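Local coordinates for protein CD8 alpha antigen (Sus scrofa, PDB 5EDX) that forms a homodimeric T-cell co-receptor whose immunoglobulin V-set domains probably bind MHC class I molecules, at residues A[29-34]-A[75-80]. Sequence-based numbering, arbitrary orientation.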
loop_
_atom_site.group_PDB
_atom_site.type_symbol
_atom_site.label_atom_id
_atom_site.label_comp_id
_atom_site.label_asym_id
_atom_site.label_seq_id
_atom_site.Cartn_x
_atom_site.Cartn_y
_atom_site.Cartn_z
ATOM N N THR A 29 8.199 -22.169 1.069
ATOM C CA THR A 29 8.196 -22.246 -0.391
ATOM C C THR A 29 7.079 -21.418 -1.034
ATOM O O THR A 29 7.115 -21.143 -2.237
ATOM C CB THR A 29 8.076 -23.704 -0.877
ATOM O OG1 THR A 29 6.799 -24.227 -0.495
ATOM C CG2 THR A 29 9.173 -24.555 -0.270
ATOM N N LEU A 30 6.096 -21.017 -0.234
ATOM C CA LEU A 30 4.960 -20.255 -0.744
ATOM C C LEU A 30 5.167 -18.747 -0.642
ATOM O O LEU A 30 4.387 -17.973 -1.192
ATOM C CB LEU A 30 3.676 -20.638 0.002
ATOM C CG LEU A 30 3.343 -22.128 0.098
ATOM C CD1 LEU A 30 2.044 -22.333 0.868
ATOM C CD2 LEU A 30 3.262 -22.758 -1.284
ATOM N N THR A 31 6.211 -18.332 0.069
ATOM C CA THR A 31 6.440 -16.915 0.347
ATOM C C THR A 31 6.496 -16.088 -0.933
ATOM O O THR A 31 7.198 -16.428 -1.881
ATOM C CB THR A 31 7.734 -16.705 1.160
ATOM O OG1 THR A 31 7.597 -17.360 2.429
ATOM C CG2 THR A 31 8.001 -15.225 1.396
ATOM N N SER A 32 5.749 -14.996 -0.950
ATOM C CA SER A 32 5.721 -14.127 -2.111
ATOM C C SER A 32 5.875 -12.707 -1.630
ATOM O O SER A 32 5.716 -12.422 -0.444
ATOM C CB SER A 32 4.397 -14.286 -2.855
ATOM O OG SER A 32 3.323 -13.792 -2.069
ATOM N N CYS A 33 6.185 -11.809 -2.553
ATOM C CA CYS A 33 6.382 -10.420 -2.204
ATOM C C CYS A 33 6.046 -9.542 -3.403
ATOM O O CYS A 33 6.355 -9.890 -4.540
ATOM C CB CYS A 33 7.834 -10.207 -1.785
ATOM S SG CYS A 33 8.152 -8.637 -0.973
ATOM N N SER A 34 5.390 -8.416 -3.150
ATOM C CA SER A 34 5.092 -7.465 -4.209
ATOM C C SER A 34 5.884 -6.191 -3.977
ATOM O O SER A 34 5.926 -5.682 -2.863
ATOM C CB SER A 34 3.601 -7.138 -4.229
ATOM O OG SER A 34 2.843 -8.279 -4.577
ATOM N N ASP A 75 15.033 -16.329 0.266
ATOM C CA ASP A 75 14.054 -15.491 0.956
ATOM C C ASP A 75 14.285 -14.003 0.699
ATOM O O ASP A 75 13.675 -13.153 1.347
ATOM C CB ASP A 75 14.052 -15.771 2.464
ATOM C CG ASP A 75 15.366 -15.408 3.134
ATOM O OD1 ASP A 75 15.391 -15.319 4.379
ATOM O OD2 ASP A 75 16.378 -15.217 2.426
ATOM N N ASN A 76 15.164 -13.696 -0.246
ATOM C CA ASN A 76 15.441 -12.307 -0.613
ATOM C C ASN A 76 14.735 -11.887 -1.893
ATOM O O ASN A 76 14.747 -12.611 -2.885
ATOM C CB ASN A 76 16.940 -12.098 -0.789
ATOM C CG ASN A 76 17.706 -12.303 0.491
ATOM O OD1 ASN A 76 17.484 -11.600 1.474
ATOM N ND2 ASN A 76 18.620 -13.269 0.488
ATOM N N PHE A 77 14.135 -10.701 -1.864
ATOM C CA PHE A 77 13.507 -10.121 -3.043
ATOM C C PHE A 77 14.254 -8.848 -3.428
ATOM O O PHE A 77 14.636 -8.059 -2.568
ATOM C CB PHE A 77 12.030 -9.828 -2.769
ATOM C CG PHE A 77 11.228 -11.054 -2.430
ATOM C CD1 PHE A 77 11.163 -11.520 -1.125
ATOM C CD2 PHE A 77 10.562 -11.755 -3.424
ATOM C CE1 PHE A 77 10.433 -12.664 -0.815
ATOM C CE2 PHE A 77 9.829 -12.884 -3.130
ATOM C CZ PHE A 77 9.763 -13.347 -1.820
ATOM N N TYR A 78 14.477 -8.659 -4.723
ATOM C CA TYR A 78 15.266 -7.533 -5.192
ATOM C C TYR A 78 14.509 -6.725 -6.225
ATOM O O TYR A 78 13.718 -7.272 -6.991
ATOM C CB TYR A 78 16.574 -8.022 -5.814
ATOM C CG TYR A 78 17.473 -8.742 -4.841
ATOM C CD1 TYR A 78 18.414 -8.050 -4.095
ATOM C CD2 TYR A 78 17.376 -10.115 -4.668
ATOM C CE1 TYR A 78 19.245 -8.711 -3.195
ATOM C CE2 TYR A 78 18.203 -10.786 -3.772
ATOM C CZ TYR A 78 19.133 -10.076 -3.043
ATOM O OH TYR A 78 19.951 -10.740 -2.150
ATOM N N LEU A 79 14.771 -5.422 -6.235
ATOM C CA LEU A 79 14.283 -4.535 -7.286
ATOM C C LEU A 79 15.493 -3.814 -7.846
ATOM O O LEU A 79 16.332 -3.324 -7.093
ATOM C CB LEU A 79 13.305 -3.511 -6.715
ATOM C CG LEU A 79 12.567 -2.667 -7.754
ATOM C CD1 LEU A 79 11.503 -3.497 -8.448
ATOM C CD2 LEU A 79 11.944 -1.439 -7.111
ATOM N N ILE A 80 15.590 -3.749 -9.168
ATOM C CA ILE A 80 16.720 -3.079 -9.787
ATOM C C ILE A 80 16.227 -1.928 -10.647
ATOM O O ILE A 80 15.435 -2.127 -11.560
ATOM C CB ILE A 80 17.544 -4.039 -10.658
ATOM C CG1 ILE A 80 18.175 -5.143 -9.798
ATOM C CG2 ILE A 80 18.632 -3.268 -11.396
ATOM C CD1 ILE A 80 17.287 -6.340 -9.600
#
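Two first torsions set up the meeting of Cys-33 and Phe-77: the backbone points Cys-33 CB at the ring and chi1 -167° places SG anti to N, beside the carbonyl carbon, while the phenylalanine swings CG anti to its carbonyl carbon (chi1 -61°), so that one ring face is turned to Cys-33 CB. The pair illustrates how the two sheets of an immunoglobulin V-set sandwich are packed face to face through inward-pointing side chains, since strand 33-38 belongs to one sheet and strand 76-81 to the other. No hydrogen bond spans the two segments here; the contact is one of packing. Cys-33 CB stands 3.4 Å from the centroid of the Phe-77 ring and only 4° off its normal, a CH-pi contact almost exactly over the centre. SG of Cys-33 lies over the same face but farther off, 4.4 Å from the Phe-77 centroid, as a sulfur-aromatic contact. Along the chain, Thr-31 meets the far end of the ring through its methyl, its OG1 being turned back to a hydrogen bond with the backbone N of Asn-28. Cys-33 also touches Cys-22 and Cys-94, whose disulfide ties the two sheets together, so this third cysteine packs beside the canonical bridge of the fold; Leu-52 of strand 47-52 borders Phe-77 as well. At the ring's edge, near its plane, the carbonyl O of Thr-31 lies 4.0 Å from Phe-77 CZ.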